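Local coordinates for protein cryptochrome DASH (Arabidopsis thaliana, PDB 2J4D) that binds FAD and a folate antenna, repairs cyclobutane pyrimidine dimers in single-stranded DNA, binds DNA without sequence specificity and may act as a photoreceptor, at residues A[23-28]-A[303-308]; A[262-267]-A[310-315]; A[376-381]-A[466-471]. All coordinates share one frame; numbering follows the deposited sequence.

Interaction 1 (A[23-28]-A[303-308]); sequences FERYAL and YEEVQR
R25, on helix 12-26, is the first residue of its segment to reach helix 299-312. Its CG stands anti to the backbone N (chi1 -180°). The chain runs straight to CD and bends at chi3, which brings the guanidinium to R308 tip to tip. The two guanidinium groups lie flat on each other, with R25 CZ 3.3 Å from R308 NH2 and the planes 10° apart. Two like charges so close would repel, and E305 probably offsets this. R308 grips the carboxylate end-on, NH1 to OE2 at 2.6 Å and NH2 to OE1 at 2.9 Å. The NH1 bond is nearly straight; the NH2 bond is more bent. R25 adds charge alone: its NH1 is 3.8 Å from E305 OE2, which lies well out of the guanidinium plane. R25, E305 and R308 thus form a salt-bridge network that ties helix 12-26 to helix 299-312 of the FAD-binding, helical part of this class-1 photolyase fold. Y26 follows, with CG beside the backbone N (chi1 -66°). Its hydroxyl donates to E305 OE2 at 2.5 Å and meets the anti lone pair. OE2 therefore takes two protein donors, Y26 OH and R308 NH1, and a water also joins these two donor groups. E304 passes the other way along the tyrosine. Its carboxylate is perpendicular to the ring, with OE2 at the ring edge, 3.8 Å from Y26 CE1. S210 and R212 hold the E304 oxygens.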
# COMPACT_ATOMS: atom_id res chain seq x y z
N PHE A 23 2.69 20.32 -6.63
CA PHE A 23 1.51 20.40 -7.50
C PHE A 23 1.82 21.38 -8.63
O PHE A 23 1.46 21.17 -9.78
CB PHE A 23 0.29 20.91 -6.70
CG PHE A 23 -0.23 19.92 -5.69
CD1 PHE A 23 -1.02 20.35 -4.62
CD2 PHE A 23 0.04 18.56 -5.81
CE1 PHE A 23 -1.53 19.44 -3.69
CE2 PHE A 23 -0.47 17.64 -4.88
CZ PHE A 23 -1.26 18.08 -3.82
N GLU A 24 2.52 22.44 -8.26
CA GLU A 24 2.93 23.48 -9.19
C GLU A 24 3.84 22.89 -10.26
O GLU A 24 3.64 23.11 -11.46
CB GLU A 24 3.66 24.57 -8.41
CG GLU A 24 3.51 25.96 -8.95
CD GLU A 24 3.91 27.00 -7.91
OE1 GLU A 24 5.11 27.05 -7.55
OE2 GLU A 24 3.02 27.76 -7.45
N ARG A 25 4.84 22.13 -9.83
CA ARG A 25 5.79 21.54 -10.76
C ARG A 25 5.16 20.64 -11.82
O ARG A 25 5.62 20.61 -12.96
CB ARG A 25 6.87 20.74 -10.01
CG ARG A 25 7.90 20.09 -10.94
CD ARG A 25 8.94 19.27 -10.19
NE ARG A 25 9.73 20.10 -9.28
CZ ARG A 25 9.59 20.09 -7.96
NH1 ARG A 25 8.70 19.29 -7.39
NH2 ARG A 25 10.34 20.90 -7.21
N TYR A 26 4.10 19.92 -11.46
CA TYR A 26 3.47 19.02 -12.41
C TYR A 26 2.14 19.49 -13.00
O TYR A 26 1.46 18.74 -13.69
CB TYR A 26 3.28 17.65 -11.74
CG TYR A 26 4.59 16.97 -11.43
CD1 TYR A 26 5.27 16.23 -12.40
CD2 TYR A 26 5.19 17.11 -10.18
CE1 TYR A 26 6.53 15.67 -12.14
CE2 TYR A 26 6.44 16.55 -9.91
CZ TYR A 26 7.10 15.83 -10.90
OH TYR A 26 8.35 15.31 -10.63
N ALA A 27 1.78 20.74 -12.73
CA ALA A 27 0.52 21.30 -13.23
C ALA A 27 0.42 21.33 -14.76
O ALA A 27 1.42 21.53 -15.45
CB ALA A 27 0.32 22.70 -12.67
N LEU A 28 -0.79 21.13 -15.28
CA LEU A 28 -1.01 21.16 -16.72
C LEU A 28 -0.87 22.62 -17.14
O LEU A 28 -1.63 23.47 -16.69
CB LEU A 28 -2.43 20.67 -17.06
CG LEU A 28 -2.67 19.75 -18.27
CD1 LEU A 28 -4.08 20.00 -18.79
CD2 LEU A 28 -1.67 20.01 -19.37
N TYR A 303 9.13 8.12 -10.23
CA TYR A 303 10.14 7.95 -11.28
C TYR A 303 10.65 9.29 -11.79
O TYR A 303 11.85 9.48 -11.98
CB TYR A 303 9.55 7.14 -12.44
CG TYR A 303 10.50 7.00 -13.61
CD1 TYR A 303 11.72 6.33 -13.47
CD2 TYR A 303 10.19 7.55 -14.85
CE1 TYR A 303 12.61 6.22 -14.55
CE2 TYR A 303 11.07 7.44 -15.94
CZ TYR A 303 12.27 6.78 -15.77
OH TYR A 303 13.15 6.69 -16.83
N GLU A 304 9.74 10.23 -12.01
CA GLU A 304 10.16 11.54 -12.50
C GLU A 304 11.00 12.26 -11.46
O GLU A 304 11.91 13.01 -11.82
CB GLU A 304 8.94 12.37 -12.90
CG GLU A 304 8.34 11.90 -14.21
CD GLU A 304 7.39 12.92 -14.83
OE1 GLU A 304 6.19 12.63 -14.91
OE2 GLU A 304 7.87 14.00 -15.25
N GLU A 305 10.71 12.05 -10.18
CA GLU A 305 11.48 12.68 -9.11
C GLU A 305 12.88 12.06 -9.09
O GLU A 305 13.88 12.75 -8.87
CB GLU A 305 10.79 12.49 -7.76
CG GLU A 305 9.56 13.37 -7.59
CD GLU A 305 9.91 14.85 -7.53
OE1 GLU A 305 10.70 15.25 -6.65
OE2 GLU A 305 9.39 15.63 -8.36
N VAL A 306 12.94 10.74 -9.30
CA VAL A 306 14.22 10.03 -9.35
C VAL A 306 15.04 10.54 -10.55
O VAL A 306 16.26 10.72 -10.45
CB VAL A 306 14.02 8.50 -9.49
CG1 VAL A 306 15.35 7.82 -9.82
CG2 VAL A 306 13.46 7.92 -8.20
N GLN A 307 14.38 10.76 -11.68
CA GLN A 307 15.07 11.26 -12.86
C GLN A 307 15.68 12.63 -12.57
O GLN A 307 16.82 12.91 -12.95
CB GLN A 307 14.11 11.42 -14.05
CG GLN A 307 13.65 10.13 -14.70
CD GLN A 307 12.69 10.41 -15.85
OE1 GLN A 307 11.63 11.03 -15.65
NE2 GLN A 307 13.06 9.99 -17.05
N ARG A 308 14.91 13.48 -11.92
CA ARG A 308 15.40 14.81 -11.59
C ARG A 308 16.57 14.72 -10.62
O ARG A 308 17.56 15.45 -10.75
CB ARG A 308 14.28 15.69 -11.01
CG ARG A 308 14.71 17.15 -10.92
CD ARG A 308 13.55 18.12 -10.72
NE ARG A 308 13.19 18.27 -9.31
CZ ARG A 308 12.20 17.60 -8.73
NH1 ARG A 308 11.48 16.74 -9.44
NH2 ARG A 308 11.94 17.79 -7.44
O HOH W 1 10.69 16.77 -12.19

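Interaction 2 (A[262-267]-A[310-315]); sequences YFWKKD and EKERVA
R313 carries most of this contact, reaching from just beyond helix 299-312 to the end of helix 252-265. Its CB points at the other segment, and CG lies beside the backbone N (chi1 -63°). From CG to NE the chain is fully extended, so the charged tip reaches the far backbone. CD passes D267 OD1 at 3.4 Å. NE comes next and lies 3.6 Å from W264 CE3. CZ is at a similar distance from the same carbon, which sits over the centre of one guanidinium face. The indole is not stacked on this face, because the two planes stand 74° apart. At the tip, NH1 gives its best bond to W264 O, 2.8 Å long with an angle of 158° at the hydrogen. The oxygen is met in the carbonyl plane, on a lone pair. NH2 adds a weak bond to the same oxygen. NH1 also reaches D267 OD1 at 3.0 Å, a salt bridge with weak hydrogen-bond geometry. The carboxylate is almost perpendicular to the guanidinium, and OD1 also bonds to Y309 OH. D267 has positive phi, and R313 binds near the C-terminal end of helix 252-265. E312 OE1 comes 3.4 Å from W264 CZ3 at a slant to the indole. The indole NE1 is held by E305 OE1, and Y309 meets the ring edge-to-face. An alanine at W264 would probably loosen both the R313 guanidinium, which loses the carbon over its face, and E305, which loses the indole N-H. The contact lies at the surface, where the ends of helices 252-265 and 299-312 come together, while F263 packs inward against V306 and F288.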
# COMPACT_ATOMS: atom_id res chain seq x y z
N TYR A 262 12.79 12.33 1.88
CA TYR A 262 13.75 11.26 1.67
C TYR A 262 14.73 11.55 0.54
O TYR A 262 15.94 11.37 0.69
CB TYR A 262 13.02 9.94 1.39
CG TYR A 262 13.94 8.74 1.40
CD1 TYR A 262 14.51 8.29 2.58
CD2 TYR A 262 14.28 8.10 0.21
CE1 TYR A 262 15.41 7.22 2.58
CE2 TYR A 262 15.17 7.03 0.20
CZ TYR A 262 15.74 6.60 1.39
OH TYR A 262 16.64 5.56 1.39
N PHE A 263 14.20 12.00 -0.59
CA PHE A 263 15.03 12.30 -1.75
C PHE A 263 15.86 13.57 -1.63
O PHE A 263 17.09 13.54 -1.75
CB PHE A 263 14.16 12.47 -3.01
CG PHE A 263 13.68 11.19 -3.62
CD1 PHE A 263 13.78 9.98 -2.93
CD2 PHE A 263 13.08 11.19 -4.87
CE1 PHE A 263 13.30 8.79 -3.49
CE2 PHE A 263 12.59 10.01 -5.44
CZ PHE A 263 12.70 8.81 -4.75
N TRP A 264 15.18 14.68 -1.39
CA TRP A 264 15.82 15.97 -1.38
C TRP A 264 16.33 16.57 -0.08
O TRP A 264 17.52 16.84 0.05
CB TRP A 264 14.89 16.96 -2.08
CG TRP A 264 14.46 16.47 -3.45
CD1 TRP A 264 13.29 15.83 -3.77
CD2 TRP A 264 15.22 16.54 -4.66
NE1 TRP A 264 13.28 15.49 -5.11
CE2 TRP A 264 14.46 15.92 -5.68
CE3 TRP A 264 16.48 17.07 -4.99
CZ2 TRP A 264 14.91 15.81 -7.00
CZ3 TRP A 264 16.94 16.97 -6.31
CH2 TRP A 264 16.15 16.34 -7.30
N LYS A 265 15.44 16.78 0.88
CA LYS A 265 15.86 17.37 2.15
C LYS A 265 16.96 16.57 2.83
O LYS A 265 17.99 17.12 3.23
CB LYS A 265 14.66 17.53 3.09
CG LYS A 265 15.02 18.24 4.39
CD LYS A 265 13.81 18.42 5.29
CE LYS A 265 14.24 18.96 6.65
NZ LYS A 265 13.08 19.10 7.57
N LYS A 266 16.75 15.27 2.97
CA LYS A 266 17.73 14.41 3.62
C LYS A 266 18.75 13.82 2.66
O LYS A 266 19.76 13.27 3.09
CB LYS A 266 17.03 13.29 4.40
CG LYS A 266 16.27 13.81 5.61
CD LYS A 266 15.58 12.68 6.35
CE LYS A 266 15.17 13.14 7.73
NZ LYS A 266 16.38 13.54 8.50
N ASP A 267 18.48 13.92 1.35
CA ASP A 267 19.41 13.42 0.34
C ASP A 267 19.83 11.97 0.63
O ASP A 267 21.00 11.61 0.51
CB ASP A 267 20.63 14.36 0.29
CG ASP A 267 21.45 14.22 -0.98
OD1 ASP A 267 20.89 13.87 -2.04
OD2 ASP A 267 22.67 14.49 -0.92
N GLU A 310 18.70 12.22 -10.30
CA GLU A 310 19.86 11.72 -11.03
C GLU A 310 20.52 12.82 -11.85
O GLU A 310 21.74 12.84 -11.98
CB GLU A 310 19.47 10.55 -11.94
CG GLU A 310 18.97 9.32 -11.19
CD GLU A 310 19.03 8.06 -12.01
OE1 GLU A 310 18.78 8.14 -13.24
OE2 GLU A 310 19.31 6.99 -11.44
N LYS A 311 19.72 13.73 -12.39
CA LYS A 311 20.25 14.82 -13.20
C LYS A 311 20.91 15.92 -12.36
O LYS A 311 21.99 16.40 -12.68
CB LYS A 311 19.13 15.45 -14.04
CG LYS A 311 19.57 16.65 -14.88
CD LYS A 311 18.38 17.26 -15.63
CE LYS A 311 18.81 18.37 -16.59
NZ LYS A 311 19.40 19.54 -15.89
N GLU A 312 20.25 16.30 -11.27
CA GLU A 312 20.75 17.37 -10.43
C GLU A 312 21.77 16.97 -9.37
O GLU A 312 22.66 17.76 -9.03
CB GLU A 312 19.58 18.07 -9.75
CG GLU A 312 18.64 18.79 -10.72
CD GLU A 312 17.42 19.38 -10.00
OE1 GLU A 312 17.40 19.34 -8.76
OE2 GLU A 312 16.50 19.89 -10.68
N ARG A 313 21.67 15.76 -8.84
CA ARG A 313 22.60 15.36 -7.80
C ARG A 313 23.48 14.18 -8.17
O ARG A 313 24.65 14.37 -8.52
CB ARG A 313 21.85 15.09 -6.49
CG ARG A 313 21.15 16.35 -5.96
CD ARG A 313 20.50 16.12 -4.61
NE ARG A 313 19.94 17.35 -4.06
CZ ARG A 313 19.36 17.45 -2.86
NH1 ARG A 313 19.26 16.38 -2.08
NH2 ARG A 313 18.87 18.61 -2.45
N VAL A 314 22.94 12.97 -8.11
CA VAL A 314 23.73 11.81 -8.45
C VAL A 314 22.93 10.64 -9.00
O VAL A 314 21.77 10.43 -8.63
CB VAL A 314 24.56 11.33 -7.23
CG1 VAL A 314 23.69 11.29 -5.99
CG2 VAL A 314 25.14 9.95 -7.49
N ALA A 315 23.55 9.91 -9.91
CA ALA A 315 22.94 8.73 -10.49
C ALA A 315 23.87 7.58 -10.14
O ALA A 315 25.05 7.60 -10.50
CB ALA A 315 22.83 8.89 -12.00

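Interaction 3 (A[376-381]-A[466-471]); sequences IDANMK and FWLQQL
W467 and L468 face helix 374-386 from the end of helix 462-467. W467 lies over A378 and toward the later turn, while L468 lies between D377 and K381. W467 points its CB at the helix and comes to 3.8 Å from A378 CB. The backbones are close here, with the two CA atoms 5.3 Å apart, and the small alanine permits this. The indole then turns along the helix, with CG beside the backbone N (chi1 -75°). A378 O lies over one face of the ring, 3.8 Å from W467 CG. F466 CE1 also packs over a face of the indole, offset toward its rim. L468 is the first residue to leave helical geometry. Its extended tip spreads two methyls over the neighbouring turn. CD1 rests 4.1 Å from D377 CB and also touches the A378 backbone N. CD2 presses on K381 CE at 3.4 Å, tighter than usual for two carbons. K381 crosses L468 obliquely. Its CG is anti to the backbone N (chi1 -168°), and bends at chi3 and chi4 fold the chain across the end of helix 462-467. K381 CD thereby comes 3.5 Å from W467 O. Both helices belong to the FAD-binding region of the photolyase family, and the side chain of W467 is about 13 Å from the bound FAD. The carboxylate of D377 is held by Y487, T371 and G372; its CB is the atom that meets L468. The contact is mainly apolar, with two backbone oxygens set against carbon. Cohesion between the segments therefore rests on the close fit of carbon surfaces rather than on directed bonds.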
# COMPACT_ATOMS: atom_id res chain seq x y z
N ILE A 376 12.04 -12.03 16.24
CA ILE A 376 10.65 -12.22 15.82
C ILE A 376 9.72 -11.29 16.58
O ILE A 376 8.97 -10.51 15.97
CB ILE A 376 10.16 -13.67 16.08
CG1 ILE A 376 11.07 -14.68 15.37
CG2 ILE A 376 8.70 -13.82 15.61
CD1 ILE A 376 11.23 -14.45 13.86
N ASP A 377 9.78 -11.35 17.91
CA ASP A 377 8.90 -10.55 18.76
C ASP A 377 8.98 -9.05 18.53
O ASP A 377 7.94 -8.37 18.51
CB ASP A 377 9.16 -10.86 20.24
CG ASP A 377 8.87 -12.31 20.59
OD1 ASP A 377 8.04 -12.93 19.89
OD2 ASP A 377 9.46 -12.83 21.57
N ALA A 378 10.19 -8.52 18.36
CA ALA A 378 10.36 -7.10 18.13
C ALA A 378 9.63 -6.70 16.84
O ALA A 378 8.95 -5.67 16.80
CB ALA A 378 11.85 -6.76 18.01
N ASN A 379 9.77 -7.50 15.80
CA ASN A 379 9.10 -7.21 14.54
C ASN A 379 7.58 -7.26 14.67
O ASN A 379 6.88 -6.37 14.18
CB ASN A 379 9.59 -8.16 13.45
CG ASN A 379 10.82 -7.64 12.72
OD1 ASN A 379 10.73 -6.70 11.93
ND2 ASN A 379 11.98 -8.23 13.00
N MET A 380 7.07 -8.28 15.35
CA MET A 380 5.62 -8.40 15.51
C MET A 380 5.07 -7.28 16.38
O MET A 380 3.94 -6.83 16.19
CB MET A 380 5.26 -9.77 16.10
CG MET A 380 5.69 -10.95 15.23
SD MET A 380 5.17 -10.79 13.49
CE MET A 380 3.37 -10.87 13.69
N LYS A 381 5.87 -6.81 17.33
CA LYS A 381 5.43 -5.72 18.19
C LYS A 381 5.45 -4.43 17.36
O LYS A 381 4.56 -3.59 17.49
CB LYS A 381 6.34 -5.59 19.41
CG LYS A 381 5.78 -4.67 20.50
CD LYS A 381 6.65 -4.68 21.76
CE LYS A 381 6.70 -6.07 22.42
NZ LYS A 381 5.39 -6.56 22.95
N PHE A 466 15.27 -1.73 21.16
CA PHE A 466 14.37 -0.58 21.05
C PHE A 466 12.93 -1.02 21.31
O PHE A 466 12.19 -0.35 22.02
CB PHE A 466 14.49 0.07 19.66
CG PHE A 466 13.48 1.15 19.42
CD1 PHE A 466 12.25 0.86 18.83
CD2 PHE A 466 13.73 2.46 19.84
CE1 PHE A 466 11.29 1.85 18.65
CE2 PHE A 466 12.77 3.46 19.67
CZ PHE A 466 11.54 3.16 19.08
N TRP A 467 12.55 -2.16 20.73
CA TRP A 467 11.18 -2.66 20.87
C TRP A 467 10.92 -3.48 22.12
O TRP A 467 9.79 -3.51 22.62
CB TRP A 467 10.80 -3.47 19.63
CG TRP A 467 10.51 -2.59 18.45
CD1 TRP A 467 11.29 -2.41 17.34
CD2 TRP A 467 9.41 -1.68 18.33
NE1 TRP A 467 10.75 -1.44 16.54
CE2 TRP A 467 9.60 -0.97 17.12
CE3 TRP A 467 8.29 -1.39 19.12
CZ2 TRP A 467 8.70 0.02 16.68
CZ3 TRP A 467 7.40 -0.41 18.69
CH2 TRP A 467 7.61 0.28 17.48
N LEU A 468 11.95 -4.14 22.63
CA LEU A 468 11.81 -4.97 23.82
C LEU A 468 12.75 -4.37 24.86
O LEU A 468 13.82 -4.91 25.14
CB LEU A 468 12.20 -6.41 23.49
CG LEU A 468 11.47 -6.98 22.26
CD1 LEU A 468 12.02 -8.35 21.89
CD2 LEU A 468 9.98 -7.07 22.54
N GLN A 469 12.34 -3.23 25.43
CA GLN A 469 13.13 -2.50 26.41
C GLN A 469 13.79 -3.31 27.52
O GLN A 469 14.80 -2.87 28.07
CB GLN A 469 12.30 -1.36 27.02
CG GLN A 469 10.84 -1.71 27.27
CD GLN A 469 10.02 -1.72 25.99
OE1 GLN A 469 9.36 -2.71 25.66
NE2 GLN A 469 10.07 -0.61 25.26
N GLN A 470 13.24 -4.47 27.86
CA GLN A 470 13.85 -5.28 28.92
C GLN A 470 15.18 -5.88 28.48
O GLN A 470 15.84 -6.58 29.27
CB GLN A 470 12.91 -6.40 29.38
CG GLN A 470 12.66 -7.50 28.37
CD GLN A 470 11.40 -7.27 27.55
OE1 GLN A 470 11.20 -6.20 26.99
NE2 GLN A 470 10.55 -8.29 27.49
N LEU A 471 15.59 -5.62 27.24
CA LEU A 471 16.86 -6.15 26.73
C LEU A 471 17.91 -5.05 26.61
O LEU A 471 19.09 -5.33 26.37
CB LEU A 471 16.66 -6.78 25.34
CG LEU A 471 15.58 -7.85 25.15
CD1 LEU A 471 15.59 -8.30 23.69
CD2 LEU A 471 15.83 -9.03 26.08

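Interactions 1 and 2 share helix 299-312 and touch each other along it. Their centres are about 14 Å apart. Interaction 2 lies at the surface and interaction 1 is partly buried. Both use arginines, but interaction 1 pairs them with a carboxylate, whereas in interaction 2 the best bond goes to a backbone oxygen. Interaction 1 spreads charge over a network of side chains, whereas interaction 2 directs one arginine at a helix end. Interaction 3 is buried and mainly apolar. It joins helices 374-386 and 462-467, and its centre is about 39 Å from that of interaction 1 and 33 Å from that of interaction 2.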